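Local atomic coordinates of immunoreactive 84kD antigen PG93 (Porphyromonas gingivalis, PDB entry 5M11), a protein that serves as an essential bacterial surface component of the type IX secretion system and binds zinc and calcium ions. Residues Lys21-Val26 with Val35-Leu40; Ser64-Ala69 with Val78-Ser83; Lys495-Phe500 with Lys531-Met536; Tyr677-Arg682 with Arg753-Arg758; Lys701-Thr706 with Val736-Val741. All coordinates share one frame; numbering follows the deposited sequence.

Contact 1 (Lys21-Val26 with Val35-Leu40)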
# COMPACT_ATOMS: atom_id res chain seq x y z
N LYS A 21 -1.49 9.54 -10.54
CA LYS A 21 -0.47 9.68 -11.60
C LYS A 21 -0.51 8.58 -12.68
O LYS A 21 0.22 7.59 -12.54
CB LYS A 21 0.92 9.74 -10.95
CG LYS A 21 2.04 10.31 -11.81
CD LYS A 21 3.36 10.13 -11.10
CE LYS A 21 4.56 10.33 -11.98
NZ LYS A 21 5.77 9.69 -11.39
N THR A 22 -1.26 8.79 -13.78
CA THR A 22 -1.39 7.85 -14.91
C THR A 22 -0.07 7.88 -15.70
O THR A 22 0.22 8.83 -16.41
CB THR A 22 -2.65 8.16 -15.75
OG1 THR A 22 -3.77 7.95 -14.90
CG2 THR A 22 -2.80 7.28 -16.98
N GLU A 23 0.74 6.82 -15.51
CA GLU A 23 2.06 6.69 -16.09
C GLU A 23 2.07 5.89 -17.40
O GLU A 23 3.08 5.92 -18.11
CB GLU A 23 3.00 6.05 -15.06
CG GLU A 23 3.38 7.00 -13.94
CD GLU A 23 3.83 6.39 -12.62
OE1 GLU A 23 3.20 5.40 -12.18
OE2 GLU A 23 4.75 6.96 -11.99
N LYS A 24 0.96 5.19 -17.74
CA LYS A 24 0.84 4.35 -18.94
C LYS A 24 -0.60 4.31 -19.46
O LYS A 24 -1.54 4.51 -18.68
CB LYS A 24 1.33 2.92 -18.66
CG LYS A 24 2.78 2.69 -19.05
CD LYS A 24 3.64 2.35 -17.86
CE LYS A 24 5.10 2.30 -18.21
NZ LYS A 24 5.93 2.30 -16.98
N ALA A 25 -0.76 4.06 -20.78
CA ALA A 25 -2.03 4.02 -21.51
C ALA A 25 -1.95 3.07 -22.69
O ALA A 25 -0.94 3.08 -23.41
CB ALA A 25 -2.39 5.41 -21.99
N VAL A 26 -2.99 2.24 -22.89
CA VAL A 26 -3.09 1.24 -23.96
C VAL A 26 -4.50 1.30 -24.57
O VAL A 26 -5.49 1.26 -23.81
CB VAL A 26 -2.78 -0.20 -23.42
CG1 VAL A 26 -3.17 -1.30 -24.42
CG2 VAL A 26 -1.33 -0.36 -23.00
N VAL A 35 -2.39 2.65 -16.38
CA VAL A 35 -1.73 2.34 -15.11
C VAL A 35 -1.38 3.65 -14.41
O VAL A 35 -0.77 4.54 -15.02
CB VAL A 35 -0.47 1.45 -15.31
CG1 VAL A 35 0.27 1.20 -14.00
CG2 VAL A 35 -0.83 0.13 -16.00
N ALA A 36 -1.77 3.75 -13.13
CA ALA A 36 -1.51 4.91 -12.30
C ALA A 36 -0.95 4.49 -10.93
O ALA A 36 -1.69 4.04 -10.06
CB ALA A 36 -2.77 5.73 -12.15
N ASN A 37 0.40 4.61 -10.77
CA ASN A 37 1.20 4.31 -9.56
C ASN A 37 1.36 2.82 -9.30
O ASN A 37 1.91 2.43 -8.26
CB ASN A 37 0.64 5.02 -8.30
CG ASN A 37 0.79 6.53 -8.36
OD1 ASN A 37 1.90 7.07 -8.53
ND2 ASN A 37 -0.33 7.25 -8.27
N GLY A 38 0.96 2.00 -10.26
CA GLY A 38 1.06 0.54 -10.19
C GLY A 38 -0.30 -0.13 -10.22
O GLY A 38 -0.39 -1.36 -10.23
N VAL A 39 -1.36 0.70 -10.22
CA VAL A 39 -2.74 0.23 -10.21
C VAL A 39 -3.24 0.21 -11.64
O VAL A 39 -3.28 1.25 -12.30
CB VAL A 39 -3.65 1.07 -9.27
CG1 VAL A 39 -5.06 0.50 -9.20
CG2 VAL A 39 -3.04 1.16 -7.87
N LEU A 40 -3.61 -0.98 -12.12
CA LEU A 40 -4.14 -1.16 -13.47
C LEU A 40 -5.61 -0.84 -13.45
O LEU A 40 -6.27 -1.15 -12.46
CB LEU A 40 -3.89 -2.61 -13.98
CG LEU A 40 -4.48 -2.97 -15.35
CD1 LEU A 40 -3.64 -2.42 -16.47
CD2 LEU A 40 -4.67 -4.46 -15.49
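Glu23 starts with CG beside its backbone N (chi1 -73°) and then runs on extended, which carries its carboxylate to the turn that begins at Ala36. There OE1 accepts the backbone N-H of Asn37 from above the carboxylate plane (N to OE1, 3.2 Å). OE2 takes the ammonium of Lys21, whose CG is anti to the backbone N (chi1 -161°) and whose chain is stretched out, with NZ 3.0 Å from Glu23 OE2 on the anti lone pair. Each carboxylate oxygen thus has a donor, and the two bonds together would limit the rotation of the acid. Asn37 lays OD1 3.7 Å from Lys21 CB. Along the backbone, Val35 O accepts two N-H groups: Glu23 N at 2.8 Å, nearly along the C=O axis, and Lys24 N at 3.3 Å. In return Val35 N reaches Lys24 O at 3.1 Å. Asn37 and Gly38 both have positive phi, which asparagine tolerates and glycine adopts easily, so they suit the middle of a type I' turn from Ala36 to Val39. Glu23 and Lys24 together face Val35, a classic beta bulge, here in an antiparallel hairpin that opens a four-stranded sheet of the beta-propeller kind.

Contact 2 (Ser64-Ala69 with Val78-Ser83)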
# COMPACT_ATOMS: atom_id res chain seq x y z
N SER A 64 2.26 -4.61 -8.12
CA SER A 64 2.57 -3.34 -8.81
C SER A 64 2.83 -3.49 -10.30
O SER A 64 3.83 -4.09 -10.71
CB SER A 64 3.76 -2.62 -8.17
OG SER A 64 3.63 -2.54 -6.77
N VAL A 65 1.94 -2.92 -11.11
CA VAL A 65 2.05 -3.00 -12.57
C VAL A 65 3.15 -2.02 -13.04
O VAL A 65 3.13 -0.85 -12.66
CB VAL A 65 0.68 -2.77 -13.25
CG1 VAL A 65 0.79 -2.88 -14.76
CG2 VAL A 65 -0.36 -3.76 -12.73
N SER A 66 4.13 -2.54 -13.81
CA SER A 66 5.30 -1.84 -14.34
C SER A 66 5.12 -1.46 -15.82
O SER A 66 5.88 -0.64 -16.33
CB SER A 66 6.53 -2.73 -14.17
OG SER A 66 7.73 -2.19 -14.69
N SER A 67 4.14 -2.06 -16.53
CA SER A 67 3.85 -1.82 -17.95
C SER A 67 2.75 -2.77 -18.46
O SER A 67 2.53 -3.84 -17.89
CB SER A 67 5.10 -2.00 -18.81
OG SER A 67 4.80 -1.79 -20.17
N ILE A 68 2.11 -2.40 -19.59
CA ILE A 68 1.06 -3.19 -20.24
C ILE A 68 1.12 -3.06 -21.76
O ILE A 68 1.67 -2.09 -22.29
CB ILE A 68 -0.35 -2.79 -19.72
CG1 ILE A 68 -0.52 -1.25 -19.61
CG2 ILE A 68 -0.69 -3.52 -18.42
CD1 ILE A 68 -2.01 -0.76 -19.45
N ALA A 69 0.52 -4.02 -22.48
CA ALA A 69 0.37 -3.98 -23.94
C ALA A 69 -0.73 -4.95 -24.39
O ALA A 69 -0.99 -5.94 -23.70
CB ALA A 69 1.69 -4.26 -24.64
N VAL A 78 -1.24 -8.16 -22.02
CA VAL A 78 -0.07 -8.61 -21.27
C VAL A 78 0.20 -7.59 -20.15
O VAL A 78 0.38 -6.41 -20.43
CB VAL A 78 1.14 -8.77 -22.21
CG1 VAL A 78 2.45 -8.89 -21.42
CG2 VAL A 78 0.95 -9.96 -23.14
N ILE A 79 0.20 -8.05 -18.88
CA ILE A 79 0.47 -7.24 -17.69
C ILE A 79 1.83 -7.64 -17.12
O ILE A 79 1.98 -8.76 -16.64
CB ILE A 79 -0.62 -7.35 -16.58
CG1 ILE A 79 -2.04 -7.11 -17.11
CG2 ILE A 79 -0.30 -6.40 -15.44
CD1 ILE A 79 -3.12 -7.79 -16.31
N TYR A 80 2.80 -6.72 -17.18
CA TYR A 80 4.12 -6.97 -16.62
C TYR A 80 4.25 -6.20 -15.30
O TYR A 80 4.01 -4.99 -15.22
CB TYR A 80 5.26 -6.65 -17.62
CG TYR A 80 6.64 -6.91 -17.05
CD1 TYR A 80 7.24 -8.15 -17.19
CD2 TYR A 80 7.32 -5.92 -16.35
CE1 TYR A 80 8.50 -8.41 -16.64
CE2 TYR A 80 8.58 -6.17 -15.79
CZ TYR A 80 9.16 -7.42 -15.92
OH TYR A 80 10.38 -7.68 -15.35
N TYR A 81 4.63 -6.94 -14.26
CA TYR A 81 4.77 -6.45 -12.89
C TYR A 81 6.20 -6.05 -12.54
O TYR A 81 7.14 -6.60 -13.09
CB TYR A 81 4.30 -7.55 -11.92
CG TYR A 81 2.82 -7.85 -12.04
CD1 TYR A 81 1.88 -7.09 -11.35
CD2 TYR A 81 2.36 -8.87 -12.87
CE1 TYR A 81 0.52 -7.35 -11.47
CE2 TYR A 81 1.00 -9.15 -12.99
CZ TYR A 81 0.08 -8.38 -12.28
OH TYR A 81 -1.26 -8.66 -12.37
N ALA A 82 6.35 -5.13 -11.57
CA ALA A 82 7.64 -4.66 -11.04
C ALA A 82 8.48 -5.82 -10.49
O ALA A 82 9.70 -5.79 -10.54
CB ALA A 82 7.39 -3.63 -9.94
N SER A 83 7.82 -6.87 -10.00
CA SER A 83 8.46 -8.04 -9.45
C SER A 83 8.96 -9.02 -10.53
O SER A 83 9.42 -10.12 -10.18
CB SER A 83 7.47 -8.76 -8.53
OG SER A 83 6.43 -9.39 -9.28
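Ile79 lies at the middle of the apolar side of this hairpin. The side chains of Ile79 and Val65 cross obliquely, with Ile79 CG2, anti to the backbone N, 3.7 Å from Val65 CG1 and Val65 CG2 almost as near. The same isoleucine methyl also lies over one face of the Tyr81 ring, toward the rim. Val65 CG2 comes at that ring on a slant, 3.9 Å from Tyr81 CE1, while Ser64 O meets the ring edge near its plane, 3.6 Å from Tyr81 CD1. Ile68 holds CG1 in the crowded position between N and C, which turns CG2 toward the partner strand, 4.1 Å from Ile79 CG1. Branched aliphatics and an aromatic suit this buried side. Tyr80 points to the other side with Ser67, and the CB of the small Ser66 lies at the edge of the Tyr80 ring, 3.9 Å from Tyr80 CD2. Both tyrosine hydroxyls have outside partners, Lys110 O for Tyr80 and Asp87 for Tyr81. The backbone is antiparallel with a classic bulge: Tyr80 O accepts Ser66 N at 2.8 Å and, weakly, Ser67 N. Beyond it Ala82 N meets Ser64 O at 2.9 Å in a nearly straight bond. Strand 65-71 is the first of its sheet and 76-81 the second, followed by 86-89; Ile68 packs on Phe33 and Val35 of strand 32-36, and Ser67 and Ala69 on strand 112-118.

Contact 3 (Lys495-Phe500 with Lys531-Met536); sequences KGVLIF and KTIYAM
Lys495 leaves its backbone with CG beside the backbone N (chi1 -59°) and stays extended all the way, so that the chain crosses Thr532 obliquely. Its CB lies 3.7 Å from Lys531 O, and farther along CD comes to 3.6 Å from Thr532 OG1. NZ ends 4.2 Å from the same OG1, so the lysine touches the threonine through its CD methylene; a long aliphatic stem with a charged tip suits this partly exposed position, where it also brushes His487. No hydrogen bond joins the two segments. They belong to successive antiparallel sheets, 497-501 being the third strand of one and 533-538 the first of the next, and this packing of one sheet on its neighbour is consistent with adjacent blades of a beta-propeller. The inner part of the interface is apolar. Val497 presents both methyls: CG2 stands 3.9 Å from Ile533 CG1, the two side chains crossing at about a right angle, and it also meets Met536 tip to tip. Met536 is extended beyond CG, and this long unbranched chain brings its terminal methyl, CE, to both Val497 CG2 and CG1. A classic bulge at Tyr534 and Ala535 shifts the alternation of the strand, so that Ile533 and Met536, three residues apart, both turn toward Val497. Met546 of strand 544-548 touches both of them, while Phe520 and Val517 line Val497.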
# COMPACT_ATOMS: atom_id res chain seq x y z
N LYS A 495 16.51 5.07 24.55
CA LYS A 495 15.14 5.15 24.03
C LYS A 495 14.26 4.31 24.93
O LYS A 495 14.44 3.08 25.01
CB LYS A 495 15.08 4.68 22.55
CG LYS A 495 15.95 5.47 21.57
CD LYS A 495 16.19 4.71 20.26
CE LYS A 495 17.31 5.32 19.45
NZ LYS A 495 17.66 4.48 18.27
N GLY A 496 13.37 4.97 25.67
CA GLY A 496 12.45 4.29 26.57
C GLY A 496 11.02 4.71 26.33
O GLY A 496 10.54 4.72 25.19
N VAL A 497 10.33 5.06 27.42
CA VAL A 497 8.96 5.58 27.49
C VAL A 497 8.93 6.62 28.60
O VAL A 497 9.54 6.41 29.66
CB VAL A 497 7.90 4.46 27.73
CG1 VAL A 497 6.50 5.03 27.98
CG2 VAL A 497 7.87 3.43 26.61
N LEU A 498 8.20 7.71 28.40
CA LEU A 498 8.00 8.71 29.43
C LEU A 498 6.50 8.77 29.80
O LEU A 498 5.64 8.99 28.94
CB LEU A 498 8.53 10.10 28.99
CG LEU A 498 8.01 11.31 29.76
CD1 LEU A 498 8.76 11.53 31.07
CD2 LEU A 498 8.07 12.53 28.91
N ILE A 499 6.22 8.53 31.09
CA ILE A 499 4.87 8.62 31.65
C ILE A 499 4.87 9.90 32.47
O ILE A 499 5.81 10.11 33.23
CB ILE A 499 4.46 7.37 32.49
CG1 ILE A 499 4.71 6.05 31.74
CG2 ILE A 499 3.02 7.45 33.02
CD1 ILE A 499 5.91 5.31 32.24
N PHE A 500 3.88 10.79 32.28
CA PHE A 500 3.82 12.02 33.06
C PHE A 500 2.39 12.55 33.23
O PHE A 500 1.53 12.29 32.38
CB PHE A 500 4.71 13.11 32.45
CG PHE A 500 4.26 13.60 31.11
CD1 PHE A 500 3.53 14.78 30.99
CD2 PHE A 500 4.61 12.92 29.95
CE1 PHE A 500 3.12 15.24 29.74
CE2 PHE A 500 4.20 13.37 28.70
CZ PHE A 500 3.45 14.53 28.61
N LYS A 531 15.02 -2.35 22.35
CA LYS A 531 15.90 -1.28 21.90
C LYS A 531 15.04 -0.03 21.62
O LYS A 531 15.35 1.05 22.12
CB LYS A 531 16.73 -1.73 20.68
CG LYS A 531 17.74 -2.85 21.01
CD LYS A 531 18.56 -3.31 19.80
CE LYS A 531 19.91 -2.64 19.66
NZ LYS A 531 20.64 -3.08 18.42
N THR A 532 13.92 -0.20 20.89
CA THR A 532 12.98 0.88 20.59
C THR A 532 11.55 0.38 20.78
O THR A 532 11.29 -0.78 20.47
CB THR A 532 13.20 1.44 19.16
OG1 THR A 532 14.58 1.77 18.99
CG2 THR A 532 12.35 2.70 18.89
N ILE A 533 10.65 1.26 21.28
CA ILE A 533 9.20 1.04 21.45
C ILE A 533 8.51 1.74 20.30
O ILE A 533 8.63 2.96 20.17
CB ILE A 533 8.68 1.54 22.83
CG1 ILE A 533 9.47 0.94 24.02
CG2 ILE A 533 7.17 1.30 22.97
CD1 ILE A 533 9.40 -0.59 24.17
N TYR A 534 7.82 0.98 19.44
CA TYR A 534 7.20 1.56 18.24
C TYR A 534 5.72 1.78 18.39
O TYR A 534 5.20 2.73 17.80
CB TYR A 534 7.45 0.69 17.00
CG TYR A 534 8.91 0.40 16.71
CD1 TYR A 534 9.76 1.41 16.28
CD2 TYR A 534 9.42 -0.89 16.81
CE1 TYR A 534 11.10 1.15 15.98
CE2 TYR A 534 10.76 -1.16 16.53
CZ TYR A 534 11.60 -0.14 16.12
OH TYR A 534 12.92 -0.39 15.85
N ALA A 535 5.04 0.91 19.15
CA ALA A 535 3.59 0.95 19.33
C ALA A 535 3.20 0.80 20.79
O ALA A 535 3.93 0.14 21.53
CB ALA A 535 2.95 -0.15 18.51
N MET A 536 2.04 1.37 21.18
CA MET A 536 1.41 1.34 22.52
C MET A 536 -0.11 1.32 22.42
O MET A 536 -0.66 2.07 21.61
CB MET A 536 1.80 2.57 23.33
CG MET A 536 3.21 2.57 23.76
SD MET A 536 3.55 4.14 24.54
CE MET A 536 5.11 3.83 24.99

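Contact 4 (Tyr677-Arg682 with Arg753-Arg758); sequences YPNPLR and RFAVIR
Three hydrogen bonds tie the loop 677-682 to the end of the chain, and the touching parts run in nearly the same direction, 18° apart. The first uses a side chain: Asn679, with CG anti to the backbone N (chi1 -176°), lets OD1 accept Ala755 N at 2.9 Å in an almost straight bond, the donor standing above the amide plane. The next residue is a proline with no N-H to offer and a cis peptide before it, so the bonding resumes at Leu681. Its N gives a bond to Ala755 O at 2.8 Å, in the carbonyl plane, and its O receives Ile757 N at 3.3 Å from above the plane. Leu681 and Val756 thereby form a single bridge rather than a continued pairing.

Apolar contacts fill in around these bonds. Pro680 CB rests 3.7 Å from Ile757 CG1 and 4.1 Å from Ala755 CB, where the small methyl fits beside the proline ring. Leu681 and Val756 lie side by side, CD2 4.1 Å from CG2. Asn679 packs its amide carbon on Phe754 CB, its plane nearly perpendicular to the phenyl ring.

The guanidinium of Arg682 is met over one face: Ile757 CD1 lies 3.6 Å from NE, and Pro680 CG covers the same face.

Strand 749-756 is the outermost strand of its antiparallel sheet, bonded on its other side to strand 735-742, while Leu681 packs on Val689 of strand 689-692 and on Ala724 and Arg731 in loops.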
# COMPACT_ATOMS: atom_id res chain seq x y z
N TYR A 677 -20.84 -24.32 3.90
CA TYR A 677 -20.42 -24.70 2.57
C TYR A 677 -19.25 -25.67 2.71
O TYR A 677 -18.31 -25.41 3.47
CB TYR A 677 -20.10 -23.50 1.66
CG TYR A 677 -18.87 -22.70 2.02
CD1 TYR A 677 -17.65 -22.96 1.40
CD2 TYR A 677 -18.93 -21.66 2.93
CE1 TYR A 677 -16.51 -22.20 1.70
CE2 TYR A 677 -17.80 -20.91 3.26
CZ TYR A 677 -16.59 -21.18 2.64
OH TYR A 677 -15.47 -20.44 2.97
N PRO A 678 -19.32 -26.82 2.02
CA PRO A 678 -20.37 -27.22 1.08
C PRO A 678 -21.58 -27.90 1.75
O PRO A 678 -21.45 -28.62 2.74
CB PRO A 678 -19.63 -28.15 0.13
CG PRO A 678 -18.55 -28.78 0.97
CD PRO A 678 -18.23 -27.81 2.08
N ASN A 679 -22.76 -27.64 1.19
CA ASN A 679 -24.02 -28.24 1.61
C ASN A 679 -24.74 -28.74 0.33
O ASN A 679 -25.13 -27.92 -0.51
CB ASN A 679 -24.89 -27.29 2.44
CG ASN A 679 -26.16 -27.92 2.97
OD1 ASN A 679 -26.37 -29.15 2.97
ND2 ASN A 679 -27.06 -27.07 3.44
N PRO A 680 -24.85 -30.07 0.13
CA PRO A 680 -24.43 -31.16 1.03
C PRO A 680 -22.93 -31.44 0.97
O PRO A 680 -22.27 -31.05 -0.01
CB PRO A 680 -25.24 -32.36 0.52
CG PRO A 680 -25.36 -32.11 -0.95
CD PRO A 680 -25.52 -30.61 -1.07
N LEU A 681 -22.39 -32.10 2.02
CA LEU A 681 -20.98 -32.50 2.06
C LEU A 681 -20.84 -33.90 1.44
O LEU A 681 -21.22 -34.90 2.05
CB LEU A 681 -20.41 -32.46 3.49
CG LEU A 681 -18.96 -32.96 3.63
CD1 LEU A 681 -17.95 -31.87 3.31
CD2 LEU A 681 -18.73 -33.52 5.00
N ARG A 682 -20.29 -33.94 0.21
CA ARG A 682 -20.12 -35.15 -0.59
C ARG A 682 -18.76 -35.82 -0.34
O ARG A 682 -17.80 -35.14 0.04
CB ARG A 682 -20.28 -34.81 -2.08
CG ARG A 682 -21.65 -34.25 -2.43
CD ARG A 682 -21.80 -34.00 -3.91
NE ARG A 682 -23.17 -34.29 -4.34
CZ ARG A 682 -24.12 -33.38 -4.51
NH1 ARG A 682 -23.85 -32.09 -4.31
NH2 ARG A 682 -25.33 -33.74 -4.90
N ARG A 753 -29.09 -25.69 9.31
CA ARG A 753 -28.82 -27.11 9.08
C ARG A 753 -28.10 -27.35 7.76
O ARG A 753 -28.29 -26.59 6.80
CB ARG A 753 -30.14 -27.90 9.12
CG ARG A 753 -30.78 -27.99 10.49
CD ARG A 753 -32.27 -28.25 10.36
NE ARG A 753 -32.87 -28.73 11.61
CZ ARG A 753 -33.24 -29.99 11.84
NH1 ARG A 753 -33.09 -30.92 10.90
NH2 ARG A 753 -33.78 -30.32 13.00
N PHE A 754 -27.28 -28.42 7.70
CA PHE A 754 -26.54 -28.87 6.51
C PHE A 754 -26.54 -30.40 6.45
O PHE A 754 -26.61 -31.07 7.49
CB PHE A 754 -25.11 -28.30 6.46
CG PHE A 754 -24.15 -28.94 7.42
CD1 PHE A 754 -23.38 -30.04 7.05
CD2 PHE A 754 -24.01 -28.45 8.72
CE1 PHE A 754 -22.51 -30.64 7.95
CE2 PHE A 754 -23.11 -29.03 9.61
CZ PHE A 754 -22.37 -30.12 9.22
N ALA A 755 -26.45 -30.96 5.23
CA ALA A 755 -26.50 -32.40 5.04
C ALA A 755 -25.14 -33.02 4.70
O ALA A 755 -24.34 -32.43 3.97
CB ALA A 755 -27.49 -32.72 3.94
N VAL A 756 -24.90 -34.24 5.26
CA VAL A 756 -23.77 -35.14 4.98
C VAL A 756 -24.38 -36.29 4.18
O VAL A 756 -25.32 -36.92 4.66
CB VAL A 756 -22.99 -35.61 6.23
CG1 VAL A 756 -22.04 -36.75 5.88
CG2 VAL A 756 -22.22 -34.46 6.88
N ILE A 757 -23.93 -36.49 2.93
CA ILE A 757 -24.50 -37.50 2.03
C ILE A 757 -23.45 -38.51 1.56
O ILE A 757 -22.29 -38.14 1.33
CB ILE A 757 -25.25 -36.87 0.83
CG1 ILE A 757 -24.35 -35.95 -0.04
CG2 ILE A 757 -26.50 -36.11 1.30
CD1 ILE A 757 -24.80 -35.84 -1.51
N ARG A 758 -23.89 -39.79 1.39
CA ARG A 758 -23.09 -40.94 0.93
C ARG A 758 -22.51 -40.78 -0.50
O ARG A 758 -21.72 -41.66 -0.91
CB ARG A 758 -23.92 -42.21 0.98
CG ARG A 758 -23.85 -42.95 2.31
CD ARG A 758 -24.70 -44.21 2.29
NE ARG A 758 -26.00 -43.95 1.67
CZ ARG A 758 -26.84 -44.89 1.25
NH1 ARG A 758 -26.53 -46.18 1.40
NH2 ARG A 758 -27.99 -44.56 0.69
OXT ARG A 758 -22.87 -39.81 -1.22

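Contact 5 (Lys701-Thr706 with Val736-Val741)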
# COMPACT_ATOMS: atom_id res chain seq x y z
N LYS A 701 -22.07 -24.47 17.94
CA LYS A 701 -22.13 -25.90 18.32
C LYS A 701 -22.86 -26.74 17.25
O LYS A 701 -23.92 -26.35 16.75
CB LYS A 701 -22.73 -26.12 19.72
CG LYS A 701 -24.22 -25.80 19.89
CD LYS A 701 -24.66 -25.78 21.35
CE LYS A 701 -24.78 -24.39 21.91
NZ LYS A 701 -23.46 -23.75 22.10
N ILE A 702 -22.24 -27.88 16.88
CA ILE A 702 -22.76 -28.80 15.87
C ILE A 702 -23.37 -30.02 16.55
O ILE A 702 -22.72 -30.67 17.37
CB ILE A 702 -21.65 -29.19 14.84
CG1 ILE A 702 -20.99 -27.93 14.23
CG2 ILE A 702 -22.21 -30.11 13.74
CD1 ILE A 702 -19.63 -28.12 13.63
N THR A 703 -24.65 -30.31 16.23
CA THR A 703 -25.38 -31.45 16.79
C THR A 703 -26.01 -32.33 15.71
O THR A 703 -26.34 -31.84 14.63
CB THR A 703 -26.52 -31.00 17.73
OG1 THR A 703 -27.53 -30.33 16.99
CG2 THR A 703 -26.04 -30.18 18.90
N ASP A 704 -26.26 -33.60 16.06
CA ASP A 704 -26.97 -34.53 15.19
C ASP A 704 -28.47 -34.24 15.33
O ASP A 704 -28.86 -33.41 16.16
CB ASP A 704 -26.62 -36.00 15.52
CG ASP A 704 -26.89 -36.49 16.94
OD1 ASP A 704 -27.33 -35.68 17.78
OD2 ASP A 704 -26.61 -37.67 17.22
N THR A 705 -29.32 -34.92 14.52
CA THR A 705 -30.77 -34.70 14.55
C THR A 705 -31.33 -35.01 15.95
O THR A 705 -32.31 -34.38 16.35
CB THR A 705 -31.48 -35.48 13.44
OG1 THR A 705 -30.57 -35.72 12.36
CG2 THR A 705 -32.70 -34.74 12.91
N THR A 706 -30.64 -35.90 16.72
CA THR A 706 -30.94 -36.26 18.12
C THR A 706 -30.75 -35.01 19.00
O THR A 706 -31.66 -34.63 19.73
CB THR A 706 -30.05 -37.44 18.56
OG1 THR A 706 -30.63 -38.67 18.11
CG2 THR A 706 -29.82 -37.50 20.08
N VAL A 736 -28.49 -35.26 8.62
CA VAL A 736 -28.70 -33.83 8.69
C VAL A 736 -28.14 -33.36 10.01
O VAL A 736 -28.55 -33.84 11.07
CB VAL A 736 -30.19 -33.44 8.49
CG1 VAL A 736 -30.50 -32.05 9.02
CG2 VAL A 736 -30.56 -33.54 7.01
N TYR A 737 -27.16 -32.48 9.94
CA TYR A 737 -26.47 -31.94 11.11
C TYR A 737 -26.90 -30.49 11.29
O TYR A 737 -27.48 -29.90 10.36
CB TYR A 737 -24.94 -32.11 10.97
CG TYR A 737 -24.54 -33.58 10.95
CD1 TYR A 737 -24.26 -34.25 12.14
CD2 TYR A 737 -24.56 -34.32 9.77
CE1 TYR A 737 -23.97 -35.61 12.14
CE2 TYR A 737 -24.28 -35.68 9.76
CZ TYR A 737 -23.99 -36.33 10.95
OH TYR A 737 -23.70 -37.67 10.98
N ALA A 738 -26.72 -29.95 12.50
CA ALA A 738 -27.17 -28.60 12.80
C ALA A 738 -26.11 -27.79 13.47
O ALA A 738 -25.35 -28.29 14.31
CB ALA A 738 -28.41 -28.65 13.67
N VAL A 739 -26.09 -26.51 13.12
CA VAL A 739 -25.18 -25.49 13.61
C VAL A 739 -26.01 -24.48 14.40
O VAL A 739 -26.87 -23.78 13.84
CB VAL A 739 -24.41 -24.85 12.43
CG1 VAL A 739 -23.39 -23.82 12.91
CG2 VAL A 739 -23.74 -25.92 11.57
N ALA A 740 -25.80 -24.46 15.73
CA ALA A 740 -26.47 -23.53 16.62
C ALA A 740 -25.51 -22.42 16.96
O ALA A 740 -24.43 -22.67 17.52
CB ALA A 740 -26.95 -24.24 17.87
N VAL A 741 -25.87 -21.19 16.55
CA VAL A 741 -25.06 -19.99 16.75
C VAL A 741 -25.75 -19.08 17.75
O VAL A 741 -26.84 -18.60 17.49
CB VAL A 741 -24.73 -19.23 15.43
CG1 VAL A 741 -23.83 -18.03 15.70
CG2 VAL A 741 -24.11 -20.15 14.39
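The Tyr737 ring is approached obliquely by Thr703 O of strand 699-703 and by the next residue: Thr703 O lies 4.0 Å from Tyr737 CD1, and Asp704 CA 4.1 Å from the same carbon. Phe754 and Val756 of strand 749-756 and Leu710 of strand 709-714 also touch this tyrosine, and its hydroxyl bonds to Ala733 O, so the large ring can be buried without stranding its polar tip. The carboxylate of Asp704 leads off to the turn, where OD1 accepts the backbone N-H groups of Gly707 and Arg708. This is the middle of a four-stranded antiparallel sheet, with 709-714 and 749-756 outermost. Lys701 N and O both bond to Ala740, the N at 3.0 Å from Ala740 O, and Thr703 pairs likewise with Ala738, its O 2.9 Å from Ala738 N. The small alanines face longer side chains: Lys701 CG, set between the backbone N and the carbonyl carbon (chi1 68°), lies 3.7 Å from Ala740 CB, while Lys701 NZ goes on to Gln712. Ala738 CB sits 3.8 Å from Thr703 OG1. The other side holds buried aliphatics, Ile702 CG1 lying 4.3 Å from Val739 CG2. The Thr705 hydroxyl gives a further bond to Val736 O, OG1 to O 3.0 Å.

The five contacts fall into three regions. Contacts 1 and 2 come first along the chain and are hairpins of successive antiparallel sheets of the N-terminal beta-propeller; their centres are 10 Å apart, and Lys24 NZ, Gly38 O and Val35 reach across to strand 65-71. Contact 3 joins two later sheets, its centre about 41 Å from that of contact 1, on the opposite side of the chain's centre. Contacts 4 and 5, with centres 12 Å apart, share one sheet through strands 735-742 and 749-756; in sequence, contact 5 falls between the two segments of contact 4, which pairs the loop 677-682 with the last strand. The chain thus reads as propeller-like sheets in series, followed by a separate beta-rich C-terminal unit.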